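Side-chain contacts in YueI protein (Bacillus subtilis, PDB 2OHW), which is of unknown function but belongs to the DUF1694 family and folds as a mixed four-stranded sheet with helices packed around it: residues E4-L9 and P18-P23; P23-R26 and S32-E35; K43-R48 and I119-D124; E56-N61 and V114-I119. All coordinates share one frame; numbering follows the deposited sequence.

Contact 1 of 4, residues E4-L9 and P18-P23; sequences EDKMDL and PLETKP
Met7, on helix 5-12, faces Leu19, in the loop before helix 22-28, with their CA atoms 8.4 Å apart, the shortest CA spacing between 4-9 and 18-23, and side chains alone bridge this gap. The apolar part is one methyl group set into a fork: Met7 CE lies 3.5 Å from Leu19 CD1 and 3.7 Å from Leu19 CD2. Met7 starts with CG anti to the backbone N (chi1 174°), then folds at both chi2 (61°) and chi3 (53°), a double bend that swings the terminal methyl onto the leucine although the CB bond does not aim there. The two side chains cross at about a right angle and touch through the one methyl.

Beside it runs a charged layer at the surface. Lys6 turns its end across the side chain of Glu20, the two chains again crossing at about a right angle. Lys6 NZ stands between Glu20 OE1, at 3.5 Å, and the carboxylate of Glu4, which makes a small salt-bridge network, although the placing of this ammonium group is doubtful. Glu4 OE2 and Glu20 OE1, like charges, lie 4.7 Å apart.

Just beyond, Thr21 OG1 caps Asp24 N at the start of helix 22-28, and the side chain of Leu19 also touches Asp24. The contact thus sets the N-terminal helix 5-12 against the lead-in to helix 22-28, at the edge of the molecule.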
loop_
_atom_site.group_PDB
_atom_site.type_symbol
_atom_site.label_atom_id
_atom_site.label_comp_id
_atom_site.label_asym_id
_atom_site.label_seq_id
_atom_site.Cartn_x
_atom_site.Cartn_y
_atom_site.Cartn_z
ATOM N N GLU A 4 1.397 18.387 5.887
ATOM C CA GLU A 4 2.009 19.519 5.148
ATOM C C GLU A 4 1.848 19.404 3.634
ATOM O O GLU A 4 1.688 18.307 3.078
ATOM C CB GLU A 4 3.484 19.640 5.498
ATOM C CG GLU A 4 3.733 19.806 6.984
ATOM C CD GLU A 4 5.190 20.024 7.324
ATOM O OE1 GLU A 4 5.776 21.048 6.899
ATOM O OE2 GLU A 4 5.752 19.158 8.025
ATOM N N ASP A 5 1.910 20.544 2.958
ATOM C CA ASP A 5 1.754 20.567 1.503
ATOM C C ASP A 5 2.823 19.769 0.776
ATOM O O ASP A 5 2.550 19.244 -0.299
ATOM C CB ASP A 5 1.740 22.002 0.970
ATOM C CG ASP A 5 0.582 22.823 1.518
ATOM O OD1 ASP A 5 -0.352 22.267 2.119
ATOM O OD2 ASP A 5 0.615 24.047 1.344
ATOM N N LYS A 6 4.021 19.656 1.352
ATOM C CA LYS A 6 5.064 18.837 0.725
ATOM C C LYS A 6 4.662 17.362 0.717
ATOM O O LYS A 6 4.972 16.646 -0.237
ATOM C CB LYS A 6 6.435 19.048 1.377
ATOM C CG LYS A 6 6.510 18.695 2.847
ATOM C CD LYS A 6 7.656 19.438 3.521
ATOM C CE LYS A 6 8.012 18.826 4.858
ATOM N NZ LYS A 6 6.853 18.758 5.792
ATOM N N MET A 7 3.934 16.921 1.746
ATOM C CA MET A 7 3.454 15.527 1.791
ATOM C C MET A 7 2.357 15.296 0.763
ATOM O O MET A 7 2.321 14.252 0.106
ATOM C CB MET A 7 2.949 15.176 3.193
ATOM C CG MET A 7 2.285 13.787 3.358
ATOM S SD MET A 7 3.357 12.346 2.984
ATOM C CE MET A 7 4.725 12.742 4.036
ATOM N N ASP A 8 1.460 16.268 0.620
ATOM C CA ASP A 8 0.416 16.179 -0.384
ATOM C C ASP A 8 1.024 16.057 -1.768
ATOM O O ASP A 8 0.502 15.321 -2.599
ATOM C CB ASP A 8 -0.514 17.394 -0.355
ATOM C CG ASP A 8 -1.404 17.429 0.865
ATOM O OD1 ASP A 8 -1.456 16.443 1.644
ATOM O OD2 ASP A 8 -2.062 18.475 1.041
ATOM N N LEU A 9 2.116 16.774 -2.027
ATOM C CA LEU A 9 2.741 16.718 -3.330
ATOM C C LEU A 9 3.372 15.345 -3.533
ATOM O O LEU A 9 3.227 14.747 -4.602
ATOM C CB LEU A 9 3.783 17.832 -3.525
ATOM C CG LEU A 9 4.249 17.946 -4.989
ATOM C CD1 LEU A 9 3.096 18.301 -5.934
ATOM C CD2 LEU A 9 5.386 18.938 -5.170
ATOM N N PRO A 18 12.308 8.804 -0.721
ATOM C CA PRO A 18 12.097 8.728 0.719
ATOM C C PRO A 18 11.387 9.956 1.279
ATOM O O PRO A 18 11.300 10.993 0.606
ATOM C CB PRO A 18 13.524 8.663 1.263
ATOM C CG PRO A 18 14.323 9.490 0.297
ATOM C CD PRO A 18 13.669 9.272 -1.058
ATOM N N LEU A 19 10.891 9.837 2.508
ATOM C CA LEU A 19 10.423 11.001 3.249
ATOM C C LEU A 19 11.533 11.483 4.173
ATOM O O LEU A 19 12.600 10.872 4.228
ATOM C CB LEU A 19 9.165 10.668 4.040
ATOM C CG LEU A 19 7.967 10.264 3.180
ATOM C CD1 LEU A 19 6.784 9.890 4.051
ATOM C CD2 LEU A 19 7.598 11.384 2.214
ATOM N N GLU A 20 11.277 12.575 4.890
ATOM C CA GLU A 20 12.291 13.188 5.755
ATOM C C GLU A 20 12.744 12.298 6.918
ATOM O O GLU A 20 13.930 12.270 7.254
ATOM C CB GLU A 20 11.853 14.577 6.263
ATOM C CG GLU A 20 10.349 14.801 6.420
ATOM C CD GLU A 20 10.020 15.988 7.315
ATOM O OE1 GLU A 20 9.733 17.078 6.780
ATOM O OE2 GLU A 20 10.056 15.836 8.552
ATOM N N THR A 21 11.805 11.575 7.523
ATOM C CA THR A 21 12.121 10.695 8.648
ATOM C C THR A 21 11.561 9.286 8.457
ATOM O O THR A 21 10.606 9.083 7.716
ATOM C CB THR A 21 11.584 11.261 9.987
ATOM O OG1 THR A 21 10.150 11.262 9.977
ATOM C CG2 THR A 21 12.089 12.682 10.244
ATOM N N LYS A 22 12.158 8.316 9.146
ATOM C CA LYS A 22 11.621 6.954 9.189
ATOM C C LYS A 22 10.191 6.857 9.770
ATOM O O LYS A 22 9.332 6.189 9.177
ATOM C CB LYS A 22 12.596 6.015 9.912
ATOM C CG LYS A 22 13.643 5.364 9.004
ATOM C CD LYS A 22 14.531 6.362 8.269
ATOM C CE LYS A 22 15.601 5.657 7.431
ATOM N NZ LYS A 22 15.017 4.835 6.330
ATOM N N PRO A 23 9.920 7.521 10.918
ATOM C CA PRO A 23 8.549 7.518 11.441
ATOM C C PRO A 23 7.516 8.055 10.440
ATOM O O PRO A 23 6.405 7.525 10.371
ATOM C CB PRO A 23 8.628 8.429 12.673
ATOM C CG PRO A 23 10.061 8.413 13.068
ATOM C CD PRO A 23 10.844 8.261 11.805
#

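Contact 2 of 4, residues P23-R26 and S32-E35; sequences PDER and SLRE
Glu25, on helix 22-28, meets Arg34 where the chain comes back toward strand 37-42, and here a helical carboxylate receives the backbone of the returning chain. Arg34 N donates to Glu25 OE1 at 2.8 Å, with an N-H...O angle of 158°, approaching from well above the carboxylate plane. The same oxygen accepts from a water at 2.6 Å, and that water in turn takes the N-H of Glu35. Arg34 and Glu35 begin a 3-10 segment, and Glu25 OE1 serves both of their amides, one directly and one through water. Glu25 OE2 is held by Leu19 N, which joins the stretch before the helix to the one after it. An alanine in place of Glu25 would probably leave the amides of Arg34 and Leu19 without their acceptor and free the turn to shift.

Alongside, Arg26 lays a face of its guanidinium over Leu33, whose CD2 sits 3.6 Å above the plane, over its centre. The chain of Arg26 is extended from CG to NE (chi2 -166°), long enough to reach across the leucine. Arg26 NH1 bonds to Gly31 O and, weakly, to a water that also accepts from Leu33 N. Arg26 CA also makes a C-H...O contact of 3.4 Å with Ser32 O. Arg34 sends its own guanidinium away from the helix, to Met15 O and Arg116 O.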
loop_
_atom_site.group_PDB
_atom_site.type_symbol
_atom_site.label_atom_id
_atom_site.label_comp_id
_atom_site.label_asym_id
_atom_site.label_seq_id
_atom_site.Cartn_x
_atom_site.Cartn_y
_atom_site.Cartn_z
ATOM N N PRO A 23 9.920 7.521 10.918
ATOM C CA PRO A 23 8.549 7.518 11.441
ATOM C C PRO A 23 7.516 8.055 10.440
ATOM O O PRO A 23 6.405 7.525 10.371
ATOM C CB PRO A 23 8.628 8.429 12.673
ATOM C CG PRO A 23 10.061 8.413 13.068
ATOM C CD PRO A 23 10.844 8.261 11.805
ATOM N N ASP A 24 7.873 9.084 9.675
ATOM C CA ASP A 24 6.976 9.621 8.653
ATOM C C ASP A 24 6.564 8.507 7.692
ATOM O O ASP A 24 5.388 8.353 7.366
ATOM C CB ASP A 24 7.665 10.722 7.841
ATOM C CG ASP A 24 7.716 12.059 8.561
ATOM O OD1 ASP A 24 6.888 12.309 9.468
ATOM O OD2 ASP A 24 8.595 12.874 8.193
ATOM N N GLU A 25 7.552 7.736 7.249
ATOM C CA GLU A 25 7.305 6.664 6.302
ATOM C C GLU A 25 6.428 5.586 6.915
ATOM O O GLU A 25 5.478 5.130 6.277
ATOM C CB GLU A 25 8.621 6.061 5.809
ATOM C CG GLU A 25 9.450 7.050 4.982
ATOM C CD GLU A 25 10.793 6.508 4.545
ATOM O OE1 GLU A 25 11.070 5.314 4.791
ATOM O OE2 GLU A 25 11.578 7.277 3.938
ATOM N N ARG A 26 6.727 5.202 8.155
ATOM C CA ARG A 26 5.948 4.162 8.814
ATOM C C ARG A 26 4.507 4.593 9.014
ATOM O O ARG A 26 3.584 3.787 8.873
ATOM C CB ARG A 26 6.580 3.768 10.149
ATOM C CG ARG A 26 7.944 3.109 10.004
ATOM C CD ARG A 26 8.355 2.430 11.304
ATOM N NE ARG A 26 9.767 2.081 11.298
ATOM C CZ ARG A 26 10.263 0.957 10.796
ATOM N NH1 ARG A 26 9.461 0.051 10.237
ATOM N NH2 ARG A 26 11.572 0.739 10.845
ATOM N N SER A 32 5.510 0.155 7.422
ATOM C CA SER A 32 6.697 -0.164 6.622
ATOM C C SER A 32 7.538 1.064 6.292
ATOM O O SER A 32 7.026 2.189 6.209
ATOM C CB SER A 32 6.292 -0.846 5.310
ATOM O OG SER A 32 7.445 -1.173 4.535
ATOM N N LEU A 33 8.841 0.849 6.109
ATOM C CA LEU A 33 9.705 1.898 5.565
ATOM C C LEU A 33 9.523 1.987 4.047
ATOM O O LEU A 33 9.247 0.988 3.382
ATOM C CB LEU A 33 11.184 1.613 5.894
ATOM C CG LEU A 33 11.628 1.721 7.364
ATOM C CD1 LEU A 33 13.127 1.475 7.516
ATOM C CD2 LEU A 33 11.240 3.061 7.955
ATOM N N ARG A 34 9.716 3.179 3.489
ATOM C CA ARG A 34 9.550 3.343 2.042
ATOM C C ARG A 34 10.452 2.387 1.248
ATOM O O ARG A 34 10.062 1.885 0.182
ATOM C CB ARG A 34 9.825 4.791 1.641
ATOM C CG ARG A 34 9.827 5.045 0.151
ATOM C CD ARG A 34 8.452 4.822 -0.474
ATOM N NE ARG A 34 8.462 5.142 -1.903
ATOM C CZ ARG A 34 8.983 4.351 -2.832
ATOM N NH1 ARG A 34 8.938 4.718 -4.109
ATOM N NH2 ARG A 34 9.545 3.192 -2.488
ATOM N N GLU A 35 11.661 2.131 1.755
ATOM C CA GLU A 35 12.600 1.281 1.030
ATOM C C GLU A 35 12.112 -0.163 0.879
ATOM O O GLU A 35 12.643 -0.897 0.048
ATOM C CB GLU A 35 13.991 1.295 1.700
ATOM C CG GLU A 35 14.048 0.619 3.049
ATOM C CD GLU A 35 15.410 0.741 3.716
ATOM O OE1 GLU A 35 16.219 1.580 3.274
ATOM O OE2 GLU A 35 15.653 -0.003 4.686
HETATM O O HOH W 1 12.984 3.938 3.632
HETATM O O HOH W 2 9.916 -1.726 7.464
#

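Contact 3 of 4, residues K43-R48 and I119-D124; sequences KGQVLR and IYIQDD
Gln45 and Asp123 reach toward each other from opposite directions, the amide from helix 43-46 and the carboxylate from the loop ahead of helix 124-129, with their planes turned 61° apart. Gln45 CG lies beside the backbone N and the chain runs on extended, which carries the amide across to the loop. There NE2 divides its two hydrogens. One goes to Asp123 OD1 at 3.1 Å, met from above the carboxylate plane; the other goes to Ile121 O at 2.9 Å, which lies close to the amide plane. Both bonds are bent, with N-H...O angles of 146° and 139°. The amide oxygen is used as well: Gln45 OE1 accepts from a water at 2.7 Å, and this water takes the N-H of Ile121. The amide therefore reads both polar groups of the Ile121 backbone, one directly and one through water, which fixes its rotation.

Arg48 lies farther off. Asp123 OD2 is 4.4 Å from Arg48 NH1 and well out of the guanidinium plane; no N-H points at it, so any attraction is probably through charge only. A water at the guanidinium edge, 3.0 Å from Arg48 NH1, makes a weak bond to the same Asp123 OD2. Lys50 O holds Arg48 NE, and Tyr52 OH bonds to Asp123 OD2.

Asp123 OD1 also accepts from Tyr126 N as the N-cap of helix 124-129. Gln45 packs on Ile125 and Tyr126 of that helix, while Ile121 rests on Leu41 of strand 37-42, so helix 43-46, the C-terminal helix and an outer strand of the sheet come together here.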
loop_
_atom_site.group_PDB
_atom_site.type_symbol
_atom_site.label_atom_id
_atom_site.label_comp_id
_atom_site.label_asym_id
_atom_site.label_seq_id
_atom_site.Cartn_x
_atom_site.Cartn_y
_atom_site.Cartn_z
ATOM N N LYS A 43 -6.998 3.878 -0.253
ATOM C CA LYS A 43 -8.293 3.336 0.186
ATOM C C LYS A 43 -9.311 3.374 -0.956
ATOM O O LYS A 43 -10.052 2.415 -1.167
ATOM C CB LYS A 43 -8.801 4.063 1.430
ATOM C CG LYS A 43 -8.022 3.721 2.690
ATOM C CD LYS A 43 -8.422 4.616 3.878
ATOM C CE LYS A 43 -9.911 4.534 4.139
ATOM N NZ LYS A 43 -10.284 3.168 4.574
ATOM N N GLY A 44 -9.319 4.467 -1.717
ATOM C CA GLY A 44 -10.247 4.577 -2.837
ATOM C C GLY A 44 -10.051 3.490 -3.881
ATOM O O GLY A 44 -11.012 2.949 -4.402
ATOM N N GLN A 45 -8.791 3.170 -4.188
ATOM C CA GLN A 45 -8.504 2.062 -5.101
ATOM C C GLN A 45 -8.934 0.722 -4.513
ATOM O O GLN A 45 -9.491 -0.133 -5.219
ATOM C CB GLN A 45 -7.015 2.067 -5.472
ATOM C CG GLN A 45 -6.633 3.274 -6.312
ATOM C CD GLN A 45 -5.142 3.299 -6.618
ATOM O OE1 GLN A 45 -4.316 3.196 -5.716
ATOM N NE2 GLN A 45 -4.795 3.442 -7.905
ATOM N N VAL A 46 -8.678 0.497 -3.228
ATOM C CA VAL A 46 -9.097 -0.791 -2.646
ATOM C C VAL A 46 -10.628 -0.945 -2.729
ATOM O O VAL A 46 -11.147 -2.062 -2.879
ATOM C CB VAL A 46 -8.581 -0.955 -1.203
ATOM C CG1 VAL A 46 -9.162 -2.209 -0.539
ATOM C CG2 VAL A 46 -7.068 -1.035 -1.224
ATOM N N LEU A 47 -11.337 0.177 -2.634
ATOM C CA LEU A 47 -12.808 0.159 -2.667
ATOM C C LEU A 47 -13.384 -0.084 -4.057
ATOM O O LEU A 47 -14.599 -0.282 -4.195
ATOM C CB LEU A 47 -13.367 1.451 -2.067
ATOM C CG LEU A 47 -13.173 1.643 -0.554
ATOM C CD1 LEU A 47 -13.397 3.097 -0.124
ATOM C CD2 LEU A 47 -14.017 0.680 0.277
ATOM N N ARG A 48 -12.539 -0.093 -5.088
ATOM C CA ARG A 48 -12.995 -0.391 -6.450
ATOM C C ARG A 48 -13.521 -1.828 -6.506
ATOM O O ARG A 48 -12.896 -2.747 -5.964
ATOM C CB ARG A 48 -11.869 -0.177 -7.466
ATOM C CG ARG A 48 -12.331 -0.214 -8.921
ATOM C CD ARG A 48 -11.156 -0.153 -9.890
ATOM N NE ARG A 48 -10.545 -1.457 -10.135
ATOM C CZ ARG A 48 -9.719 -1.723 -11.144
ATOM N NH1 ARG A 48 -9.393 -0.776 -12.013
ATOM N NH2 ARG A 48 -9.220 -2.944 -11.295
ATOM N N ILE A 119 5.841 2.609 -7.210
ATOM C CA ILE A 119 5.091 1.772 -6.271
ATOM C C ILE A 119 3.591 2.049 -6.272
ATOM O O ILE A 119 2.877 1.655 -5.335
ATOM C CB ILE A 119 5.590 1.946 -4.830
ATOM C CG1 ILE A 119 5.477 3.414 -4.407
ATOM C CG2 ILE A 119 7.009 1.387 -4.655
ATOM C CD1 ILE A 119 5.437 3.566 -2.906
ATOM N N TYR A 120 3.107 2.764 -7.275
ATOM C CA TYR A 120 1.677 3.074 -7.333
ATOM C C TYR A 120 1.095 2.765 -8.698
ATOM O O TYR A 120 1.845 2.627 -9.688
ATOM C CB TYR A 120 1.391 4.533 -6.939
ATOM C CG TYR A 120 1.563 5.579 -8.022
ATOM C CD1 TYR A 120 0.488 6.374 -8.397
ATOM C CD2 TYR A 120 2.788 5.802 -8.642
ATOM C CE1 TYR A 120 0.620 7.347 -9.380
ATOM C CE2 TYR A 120 2.922 6.764 -9.652
ATOM C CZ TYR A 120 1.836 7.538 -9.993
ATOM O OH TYR A 120 1.965 8.515 -10.963
ATOM N N ILE A 121 -0.241 2.683 -8.742
ATOM C CA ILE A 121 -1.010 2.466 -9.957
ATOM C C ILE A 121 -1.679 3.775 -10.348
ATOM O O ILE A 121 -2.612 4.236 -9.690
ATOM C CB ILE A 121 -2.090 1.353 -9.756
ATOM C CG1 ILE A 121 -1.451 0.069 -9.224
ATOM C CG2 ILE A 121 -2.888 1.133 -11.057
ATOM C CD1 ILE A 121 -2.437 -1.006 -8.795
ATOM N N GLN A 122 -1.142 4.408 -11.385
ATOM C CA GLN A 122 -1.668 5.674 -11.825
ATOM C C GLN A 122 -2.954 5.462 -12.600
ATOM O O GLN A 122 -2.944 4.963 -13.733
ATOM C CB GLN A 122 -0.643 6.362 -12.720
ATOM C CG GLN A 122 -1.071 7.742 -13.178
ATOM C CD GLN A 122 -0.122 8.288 -14.204
ATOM O OE1 GLN A 122 0.201 7.619 -15.193
ATOM N NE2 GLN A 122 0.341 9.504 -13.981
ATOM N N ASP A 123 -4.062 5.869 -11.999
ATOM C CA ASP A 123 -5.351 5.878 -12.689
ATOM C C ASP A 123 -6.226 7.002 -12.137
ATOM O O ASP A 123 -5.818 7.706 -11.204
ATOM C CB ASP A 123 -6.025 4.473 -12.669
ATOM C CG ASP A 123 -6.518 4.028 -11.284
ATOM O OD1 ASP A 123 -6.282 4.720 -10.278
ATOM O OD2 ASP A 123 -7.186 2.964 -11.206
ATOM N N ASP A 124 -7.418 7.191 -12.698
ATOM C CA ASP A 124 -8.295 8.265 -12.221
ATOM C C ASP A 124 -8.707 8.134 -10.747
ATOM O O ASP A 124 -8.881 9.141 -10.051
ATOM C CB ASP A 124 -9.547 8.387 -13.111
ATOM C CG ASP A 124 -10.416 7.135 -13.099
ATOM O OD1 ASP A 124 -9.944 6.046 -12.689
ATOM O OD2 ASP A 124 -11.601 7.241 -13.516
HETATM O O HOH W 3 -1.665 2.954 -6.278
HETATM O O HOH W 4 -10.008 2.038 -12.933
#

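Contact 4 of 4, residues E56-N61 and V114-I119; sequences EHELKN and VNRELI
Glu58 and Arg116 make the whole contact between helix 53-60 and the loop 114-119, a single salt bridge across backbones whose closest CA atoms, those of Glu58 and Ile119, stand 10.2 Å apart. Its tight part is one bond: Arg116 NH1 donates to Glu58 OE1 at 2.8 Å, nearly straight at 170°. The oxygen sits at the edge of the guanidinium, almost in its plane, yet the arginine comes in from above the carboxylate plane, and the two flat groups are turned 67° apart. This is not the side-by-side, two-bond pairing; Arg116 NH2 remains 3.5 Å from Glu58 OE1. The bend of Glu58 at chi2 (-49°) leaves its carboxylate standing out from the helix flank, with OE1 at Arg116 and OE2 near His57.

The outer side is looser. His57 ND1 reaches Glu58 OE2 only by a weak bond of 3.4 Å, with that oxygen in the plane of the ring. Asn61, where the helix gives out, donates from ND2 to His57 O at 3.0 Å, and the same ND2 lies over one face of the imidazole, toward its rim. With a glutamine in place of Glu58 the charge of Arg116 would probably be left without its mate.

Under the bridge, Glu58 touches Val38, Leu39 and Ile108, and Arg116 also touches Val38. Leu59 turns to Ile108 and Met84. The arrangement is that of an alpha/beta fold, with a helix laid on the sheet and a surface ion pair tying it to the loop that follows strand 104-110.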
loop_
_atom_site.group_PDB
_atom_site.type_symbol
_atom_site.label_atom_id
_atom_site.label_comp_id
_atom_site.label_asym_id
_atom_site.label_seq_id
_atom_site.Cartn_x
_atom_site.Cartn_y
_atom_site.Cartn_z
ATOM N N GLU A 56 -2.159 -8.253 -7.938
ATOM C CA GLU A 56 -1.990 -9.704 -8.085
ATOM C C GLU A 56 -0.617 -10.021 -8.673
ATOM O O GLU A 56 0.052 -10.947 -8.236
ATOM C CB GLU A 56 -3.100 -10.352 -8.917
ATOM C CG GLU A 56 -2.914 -11.880 -9.004
ATOM C CD GLU A 56 -4.173 -12.678 -9.263
ATOM O OE1 GLU A 56 -5.198 -12.101 -9.693
ATOM O OE2 GLU A 56 -4.113 -13.912 -9.055
ATOM N N HIS A 57 -0.190 -9.233 -9.657
ATOM C CA HIS A 57 1.115 -9.451 -10.254
ATOM C C HIS A 57 2.239 -9.392 -9.231
ATOM O O HIS A 57 3.159 -10.225 -9.248
ATOM C CB HIS A 57 1.378 -8.432 -11.368
ATOM C CG HIS A 57 2.699 -8.629 -12.041
ATOM N ND1 HIS A 57 3.843 -7.979 -11.636
ATOM C CD2 HIS A 57 3.072 -9.464 -13.039
ATOM C CE1 HIS A 57 4.860 -8.370 -12.388
ATOM N NE2 HIS A 57 4.417 -9.277 -13.241
ATOM N N GLU A 58 2.187 -8.387 -8.359
ATOM C CA GLU A 58 3.204 -8.213 -7.333
ATOM C C GLU A 58 3.166 -9.326 -6.284
ATOM O O GLU A 58 4.210 -9.760 -5.796
ATOM C CB GLU A 58 3.090 -6.833 -6.666
ATOM C CG GLU A 58 3.467 -5.641 -7.578
ATOM C CD GLU A 58 4.795 -5.811 -8.326
ATOM O OE1 GLU A 58 5.799 -6.276 -7.731
ATOM O OE2 GLU A 58 4.838 -5.461 -9.526
ATOM N N LEU A 59 1.971 -9.789 -5.926
ATOM C CA LEU A 59 1.879 -10.916 -4.993
ATOM C C LEU A 59 2.419 -12.218 -5.600
ATOM O O LEU A 59 3.080 -13.016 -4.920
ATOM C CB LEU A 59 0.441 -11.088 -4.513
ATOM C CG LEU A 59 -0.089 -9.926 -3.687
ATOM C CD1 LEU A 59 -1.581 -10.030 -3.598
ATOM C CD2 LEU A 59 0.526 -9.905 -2.295
ATOM N N LYS A 60 2.134 -12.407 -6.883
ATOM C CA LYS A 60 2.550 -13.595 -7.625
ATOM C C LYS A 60 4.068 -13.649 -7.807
ATOM O O LYS A 60 4.655 -14.729 -7.860
ATOM C CB LYS A 60 1.862 -13.558 -8.993
ATOM C CG LYS A 60 2.168 -14.710 -9.927
ATOM C CD LYS A 60 1.376 -14.571 -11.214
ATOM C CE LYS A 60 1.617 -15.776 -12.125
ATOM N NZ LYS A 60 3.041 -15.885 -12.567
ATOM N N ASN A 61 4.691 -12.481 -7.924
ATOM C CA ASN A 61 6.096 -12.398 -8.296
ATOM C C ASN A 61 6.993 -12.042 -7.125
ATOM O O ASN A 61 8.198 -11.799 -7.269
ATOM C CB ASN A 61 6.233 -11.465 -9.493
ATOM C CG ASN A 61 5.842 -12.160 -10.777
ATOM O OD1 ASN A 61 6.626 -12.940 -11.296
ATOM N ND2 ASN A 61 4.624 -11.928 -11.265
ATOM N N VAL A 114 14.136 -3.085 -0.993
ATOM C CA VAL A 114 14.030 -3.340 -2.432
ATOM C C VAL A 114 14.204 -2.057 -3.255
ATOM O O VAL A 114 14.484 -2.113 -4.459
ATOM C CB VAL A 114 12.705 -4.060 -2.806
ATOM C CG1 VAL A 114 12.703 -5.478 -2.241
ATOM C CG2 VAL A 114 11.490 -3.288 -2.306
ATOM N N ASN A 115 14.047 -0.910 -2.592
ATOM C CA ASN A 115 14.256 0.409 -3.212
ATOM C C ASN A 115 13.584 0.547 -4.571
ATOM O O ASN A 115 14.234 0.844 -5.592
ATOM C CB ASN A 115 15.753 0.732 -3.316
ATOM C CG ASN A 115 16.438 0.753 -1.971
ATOM O OD1 ASN A 115 17.316 -0.068 -1.709
ATOM N ND2 ASN A 115 16.062 1.703 -1.121
ATOM N N ARG A 116 12.278 0.311 -4.602
ATOM C CA ARG A 116 11.561 0.434 -5.862
ATOM C C ARG A 116 11.069 1.854 -6.090
ATOM O O ARG A 116 10.459 2.446 -5.213
ATOM C CB ARG A 116 10.442 -0.593 -5.970
ATOM C CG ARG A 116 10.999 -1.823 -6.670
ATOM C CD ARG A 116 10.006 -2.499 -7.532
ATOM N NE ARG A 116 10.050 -3.912 -7.215
ATOM C CZ ARG A 116 9.023 -4.737 -7.306
ATOM N NH1 ARG A 116 7.848 -4.299 -7.741
ATOM N NH2 ARG A 116 9.190 -6.007 -6.971
ATOM N N GLU A 117 11.372 2.402 -7.265
ATOM C CA GLU A 117 11.002 3.777 -7.565
ATOM C C GLU A 117 9.498 3.901 -7.741
ATOM O O GLU A 117 8.877 4.773 -7.148
ATOM C CB GLU A 117 11.717 4.292 -8.823
ATOM C CG GLU A 117 13.244 4.407 -8.677
ATOM N N LEU A 118 8.919 3.003 -8.543
ATOM C CA LEU A 118 7.504 3.069 -8.910
ATOM C C LEU A 118 6.705 2.086 -8.081
ATOM O O LEU A 118 6.861 0.867 -8.240
ATOM C CB LEU A 118 7.328 2.728 -10.395
ATOM C CG LEU A 118 5.910 2.723 -10.957
ATOM C CD1 LEU A 118 5.275 4.099 -10.843
ATOM C CD2 LEU A 118 5.948 2.280 -12.402
ATOM N N ILE A 119 5.841 2.609 -7.210
ATOM C CA ILE A 119 5.091 1.772 -6.271
ATOM C C ILE A 119 3.591 2.049 -6.272
ATOM O O ILE A 119 2.877 1.655 -5.335
ATOM C CB ILE A 119 5.590 1.946 -4.830
ATOM C CG1 ILE A 119 5.477 3.414 -4.407
ATOM C CG2 ILE A 119 7.009 1.387 -4.655
ATOM C CD1 ILE A 119 5.437 3.566 -2.906
#

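Overall arrangement
From the N terminus, contact 1 closes a short loop between helix 5-12 and the start of helix 22-28. Contact 2 opens on Pro23, which it shares with contact 1, and closes the turn toward strand 37-42; the centres of the two are about 10 Å apart. Contact 3 then spans most of the remaining chain, from helix 43-46 to the loop before helix 124-129, and contact 4 nests inside it, from helix 53-60 to 114-119, the two sharing Ile119. The stretch 32-35 reaches the later loop directly, since Glu35 O bonds to Val114 N, and so joins the chain just before strand 37-42 to the loop after strand 104-110.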